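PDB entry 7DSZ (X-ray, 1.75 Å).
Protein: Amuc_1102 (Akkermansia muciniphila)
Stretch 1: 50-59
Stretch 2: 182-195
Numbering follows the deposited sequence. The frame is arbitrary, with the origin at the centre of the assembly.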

# COMPACT_ATOMS: atom_id res chain seq x y z
N LYS C 50 -1.64 19.65 -8.13
CA LYS C 50 -1.94 18.94 -9.36
C LYS C 50 -0.94 17.82 -9.63
O LYS C 50 0.28 18.03 -9.68
N TRP C 51 -1.48 16.62 -9.83
CA TRP C 51 -0.75 15.44 -10.22
C TRP C 51 -0.73 15.33 -11.74
O TRP C 51 -1.66 15.75 -12.42
N ALA C 52 0.34 14.72 -12.27
CA ALA C 52 0.35 14.31 -13.67
C ALA C 52 -0.35 12.97 -13.80
O ALA C 52 0.08 11.98 -13.17
N ASP C 53 -1.42 12.91 -14.58
CA ASP C 53 -2.20 11.69 -14.76
C ASP C 53 -2.12 11.33 -16.24
O ASP C 53 -2.73 12.01 -17.07
N PHE C 54 -1.34 10.29 -16.56
CA PHE C 54 -1.18 9.83 -17.93
C PHE C 54 -2.24 8.77 -18.19
O PHE C 54 -2.28 7.76 -17.50
N GLU C 55 -3.09 9.00 -19.20
CA GLU C 55 -4.24 8.13 -19.46
C GLU C 55 -4.14 7.58 -20.87
O GLU C 55 -3.89 8.34 -21.81
N ILE C 56 -4.36 6.28 -21.05
CA ILE C 56 -4.46 5.69 -22.38
C ILE C 56 -5.71 4.83 -22.51
O ILE C 56 -5.88 3.86 -21.77
N PRO C 57 -6.63 5.18 -23.40
CA PRO C 57 -7.79 4.31 -23.65
C PRO C 57 -7.38 3.05 -24.37
O PRO C 57 -6.46 3.06 -25.20
N PHE C 58 -8.08 1.96 -24.07
CA PHE C 58 -7.84 0.73 -24.81
C PHE C 58 -9.06 -0.18 -24.76
O PHE C 58 -9.95 -0.01 -23.93
N LYS C 59 -9.08 -1.14 -25.69
CA LYS C 59 -10.12 -2.16 -25.75
C LYS C 59 -9.45 -3.48 -26.12
O LYS C 59 -8.49 -3.49 -26.89
N GLU C 182 -1.22 3.58 -5.89
CA GLU C 182 -0.15 4.25 -5.18
C GLU C 182 -0.34 5.77 -5.12
O GLU C 182 0.63 6.50 -4.84
N THR C 183 -1.54 6.26 -5.37
CA THR C 183 -1.87 7.67 -5.39
C THR C 183 -3.14 7.91 -4.59
O THR C 183 -3.89 6.97 -4.29
N PRO C 184 -3.44 9.17 -4.25
CA PRO C 184 -4.74 9.48 -3.62
C PRO C 184 -5.93 9.27 -4.54
O PRO C 184 -7.07 9.40 -4.07
N PHE C 185 -5.71 8.94 -5.81
CA PHE C 185 -6.82 8.65 -6.71
C PHE C 185 -7.32 7.22 -6.59
O PHE C 185 -8.27 6.85 -7.29
N SER C 186 -6.71 6.42 -5.71
CA SER C 186 -6.94 4.97 -5.69
C SER C 186 -8.42 4.61 -5.66
O SER C 186 -8.88 3.77 -6.45
N VAL C 187 -9.20 5.21 -4.75
CA VAL C 187 -10.59 4.77 -4.62
C VAL C 187 -11.56 5.53 -5.51
O VAL C 187 -12.76 5.25 -5.47
N PHE C 188 -11.08 6.47 -6.32
CA PHE C 188 -11.95 7.30 -7.15
C PHE C 188 -11.93 6.84 -8.60
O PHE C 188 -10.99 6.18 -9.04
N TRP C 189 -12.99 7.18 -9.34
CA TRP C 189 -13.14 6.75 -10.73
C TRP C 189 -12.88 5.26 -10.86
O TRP C 189 -12.20 4.80 -11.79
N TYR C 190 -13.43 4.48 -9.93
CA TYR C 190 -13.00 3.09 -9.82
C TYR C 190 -13.35 2.30 -11.07
O TYR C 190 -12.55 1.47 -11.53
N ASP C 191 -14.51 2.58 -11.67
CA ASP C 191 -14.97 1.82 -12.84
C ASP C 191 -14.26 2.18 -14.14
O ASP C 191 -14.53 1.53 -15.16
N ARG C 192 -13.41 3.20 -14.15
CA ARG C 192 -12.78 3.65 -15.39
C ARG C 192 -11.64 2.74 -15.83
O ARG C 192 -11.29 2.72 -17.02
N TYR C 193 -11.06 1.98 -14.90
CA TYR C 193 -9.85 1.20 -15.12
C TYR C 193 -10.05 -0.21 -14.59
O TYR C 193 -10.85 -0.43 -13.67
N PRO C 194 -9.30 -1.19 -15.10
CA PRO C 194 -9.33 -2.51 -14.46
C PRO C 194 -8.65 -2.48 -13.10
O PRO C 194 -7.94 -1.54 -12.72
N GLU C 195 -8.88 -3.56 -12.35
CA GLU C 195 -8.19 -3.79 -11.09
C GLU C 195 -6.68 -3.93 -11.31
O GLU C 195 -6.24 -4.51 -12.30

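This is a side-chain contact between a β-strand and a looping segment far away in sequence, with an aromatic cluster around Trp51, a charged and hydroxyl network around Glu55, and a small apolar contact at Phe58. The two stretches together bury 423 Å². Their backbones stay well apart: the nearest CA atoms, those of Trp51 and Thr183, are 9.2 Å from each other. Side chains therefore bridge the gap.

In the strand, Trp51, Asp53 and Glu55 point toward the loop. Lys50, Ala52 and Ile56 point away. From Trp51 to Glu55 this is the usual alternation of a β-strand, which puts every second side chain into the contact.

Trp51 gives the largest share of covered area. Its chi1 is m (-72°) and its chi2 is 64°. The indole reaches the turn that starts at Thr183. Phe185 lies over one face of the indole, with its CE2 3.7 Å from Trp51 CG. The pair is edge-to-face: the edge of Phe185 meets the face of the five-membered ring, with centroids 5.2 Å apart and planes at 84°. The CA-to-CB bond of Phe185 points sideways, but its m rotamer (-59°) brings the ring end nearer to the strand. On the six-membered ring, Trp51 CZ2 is 3.3 Å from Pro184 CD, a tight apolar contact. Trp51 CZ3 is 3.7 Å from Thr183 CG2.

The loop is held in shape here by its own bonds. Thr183 to Ser186 forms a type I turn, closed by Ser186 N to Thr183 O at 3.2 Å. Thr183 is in the p rotamer, and its OG1 accepts a hydrogen bond from Phe185 N at 3.0 Å. A second type I turn follows from Phe185 to Phe188.

Glu55 is the polar centre. Its chi1 and chi2 are both m. OE1 forms a salt bridge with Arg192: Arg192 NE and NH2 each donate to Glu55 OE1 at 2.8 Å. The carboxylate oxygen lies at the edge of the guanidinium, near its plane, where the N-H groups point. Arg192 is extended, with chi1 to chi3 all t, which carries its end to the strand. Tyr193 OH donates to Glu55 OE2 at 2.6 Å, a short bond. Tyr193 has an m chi1 (-43°), and its hydroxyl end comes nearer than its sideways CA-to-CB bond suggests. A weak bond from Arg192 NE to Tyr193 OH, 3.3 Å, links the two partners of Glu55.

Asp53 (chi1 t) sits beside this group. Its OD1 is only 2.5 Å from Glu55 OE2, so one of the two acids probably holds a proton. Asp53 OD2 is hydrogen-bonded elsewhere in the structure. Trp189 makes a looser contact, its CZ3 4.4 Å from Asp53 OD2.

Further along the strand, Phe58 is in the p rotamer. Its CZ is 4.1 Å from Pro194 CG, which lies at the ring edge.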

# COMPACT_ATOMS: atom_id res chain seq x y z
CB LYS C 50 -2.00 19.90 -10.54
CG LYS C 50 -3.27 20.74 -10.56
CD LYS C 50 -3.34 21.54 -11.87
CE LYS C 50 -4.50 22.53 -11.89
NZ LYS C 50 -5.83 21.86 -11.95
CB TRP C 51 -1.44 14.21 -9.64
CG TRP C 51 -1.28 14.06 -8.17
CD1 TRP C 51 -1.76 14.90 -7.19
CD2 TRP C 51 -0.62 13.00 -7.51
NE1 TRP C 51 -1.39 14.42 -5.95
CE2 TRP C 51 -0.69 13.24 -6.13
CE3 TRP C 51 0.07 11.86 -7.97
CZ2 TRP C 51 -0.11 12.40 -5.19
CZ3 TRP C 51 0.64 11.02 -7.03
CH2 TRP C 51 0.54 11.29 -5.66
CB ALA C 52 1.78 14.22 -14.20
CB ASP C 53 -3.64 11.92 -14.30
CG ASP C 53 -4.59 10.78 -14.63
OD1 ASP C 53 -4.16 9.70 -15.09
OD2 ASP C 53 -5.79 10.98 -14.39
CB PHE C 54 0.22 9.25 -18.16
CG PHE C 54 1.34 10.25 -18.02
CD1 PHE C 54 1.80 10.95 -19.13
CD2 PHE C 54 1.96 10.45 -16.79
CE1 PHE C 54 2.86 11.88 -19.00
CE2 PHE C 54 3.00 11.36 -16.66
CZ PHE C 54 3.45 12.07 -17.77
CB GLU C 55 -5.54 8.92 -19.34
CG GLU C 55 -5.79 9.52 -17.97
CD GLU C 55 -6.52 8.54 -17.09
OE1 GLU C 55 -7.50 7.93 -17.60
OE2 GLU C 55 -6.11 8.36 -15.93
CB ILE C 56 -3.20 4.89 -22.77
CG1 ILE C 56 -3.31 4.38 -24.22
CG2 ILE C 56 -2.86 3.76 -21.79
CD1 ILE C 56 -1.93 4.05 -24.83
CB PRO C 57 -8.69 5.16 -24.57
CG PRO C 57 -8.10 6.52 -24.62
CD PRO C 57 -6.62 6.36 -24.27
CB PHE C 58 -6.59 -0.01 -24.30
CG PHE C 58 -6.76 -0.70 -22.97
CD1 PHE C 58 -6.54 -0.02 -21.78
CD2 PHE C 58 -7.06 -2.05 -22.92
CE1 PHE C 58 -6.64 -0.68 -20.57
CE2 PHE C 58 -7.16 -2.71 -21.70
CZ PHE C 58 -6.96 -2.03 -20.52
CB LYS C 59 -11.22 -1.79 -26.77
CG LYS C 59 -12.30 -2.86 -26.92
CD LYS C 59 -13.30 -2.48 -28.02
CE LYS C 59 -14.44 -1.68 -27.45
NZ LYS C 59 -15.59 -1.59 -28.43
CB GLU C 182 1.18 3.91 -5.84
CG GLU C 182 1.50 2.42 -5.80
CD GLU C 182 2.74 2.04 -6.62
OE1 GLU C 182 2.93 2.55 -7.75
OE2 GLU C 182 3.52 1.19 -6.14
CB THR C 183 -2.11 8.20 -6.82
OG1 THR C 183 -3.39 7.72 -7.27
CG2 THR C 183 -1.00 7.76 -7.78
CB PRO C 184 -4.61 10.96 -3.22
CG PRO C 184 -3.40 11.48 -3.91
CD PRO C 184 -2.51 10.32 -4.20
CB PHE C 185 -6.40 8.91 -8.16
CG PHE C 185 -5.95 10.32 -8.42
CD1 PHE C 185 -6.88 11.35 -8.51
CD2 PHE C 185 -4.60 10.61 -8.56
CE1 PHE C 185 -6.47 12.66 -8.75
CE2 PHE C 185 -4.18 11.92 -8.80
CZ PHE C 185 -5.11 12.95 -8.90
CB SER C 186 -6.23 4.35 -4.48
OG SER C 186 -6.50 2.96 -4.41
CB VAL C 187 -11.08 4.87 -3.16
CG1 VAL C 187 -10.10 4.13 -2.21
CG2 VAL C 187 -11.28 6.31 -2.76
CB PHE C 188 -11.52 8.76 -7.05
CG PHE C 188 -11.73 9.33 -5.67
CD1 PHE C 188 -12.99 9.76 -5.28
CD2 PHE C 188 -10.69 9.36 -4.76
CE1 PHE C 188 -13.20 10.27 -4.01
CE2 PHE C 188 -10.91 9.86 -3.47
CZ PHE C 188 -12.17 10.32 -3.11
CB TRP C 189 -12.21 7.52 -11.67
CG TRP C 189 -12.46 8.99 -11.79
CD1 TRP C 189 -13.40 9.75 -11.14
CD2 TRP C 189 -11.76 9.87 -12.66
NE1 TRP C 189 -13.29 11.07 -11.55
CE2 TRP C 189 -12.29 11.16 -12.48
CE3 TRP C 189 -10.70 9.70 -13.57
CZ2 TRP C 189 -11.81 12.27 -13.17
CZ3 TRP C 189 -10.23 10.80 -14.27
CH2 TRP C 189 -10.79 12.07 -14.07
CB TYR C 190 -13.59 2.45 -8.56
CG TYR C 190 -13.07 1.03 -8.38
CD1 TYR C 190 -11.82 0.80 -7.78
CD2 TYR C 190 -13.79 -0.07 -8.84
CE1 TYR C 190 -11.32 -0.49 -7.63
CE2 TYR C 190 -13.30 -1.37 -8.70
CZ TYR C 190 -12.06 -1.58 -8.08
OH TYR C 190 -11.54 -2.85 -7.95
CB ASP C 191 -16.47 2.03 -13.04
CG ASP C 191 -17.27 1.25 -12.04
OD1 ASP C 191 -16.66 0.35 -11.42
OD2 ASP C 191 -18.47 1.54 -11.87
CB ARG C 192 -12.29 5.09 -15.21
CG ARG C 192 -11.48 5.68 -16.37
CD ARG C 192 -11.16 7.16 -16.08
NE ARG C 192 -10.25 7.77 -17.03
CZ ARG C 192 -10.65 8.49 -18.08
NH1 ARG C 192 -11.96 8.66 -18.29
NH2 ARG C 192 -9.77 9.04 -18.90
CB TYR C 193 -8.65 1.81 -14.38
CG TYR C 193 -8.52 3.31 -14.45
CD1 TYR C 193 -9.17 4.13 -13.53
CD2 TYR C 193 -7.70 3.91 -15.41
CE1 TYR C 193 -9.01 5.51 -13.57
CE2 TYR C 193 -7.55 5.29 -15.46
CZ TYR C 193 -8.20 6.07 -14.53
OH TYR C 193 -8.09 7.44 -14.53
CB PRO C 194 -8.56 -3.41 -15.44
CG PRO C 194 -8.33 -2.57 -16.69
CD PRO C 194 -8.35 -1.14 -16.23
CB GLU C 195 -8.74 -5.06 -10.44
CG GLU C 195 -8.10 -5.47 -9.12
CD GLU C 195 -8.68 -6.76 -8.56
OE1 GLU C 195 -9.65 -7.29 -9.14
OE2 GLU C 195 -8.17 -7.22 -7.52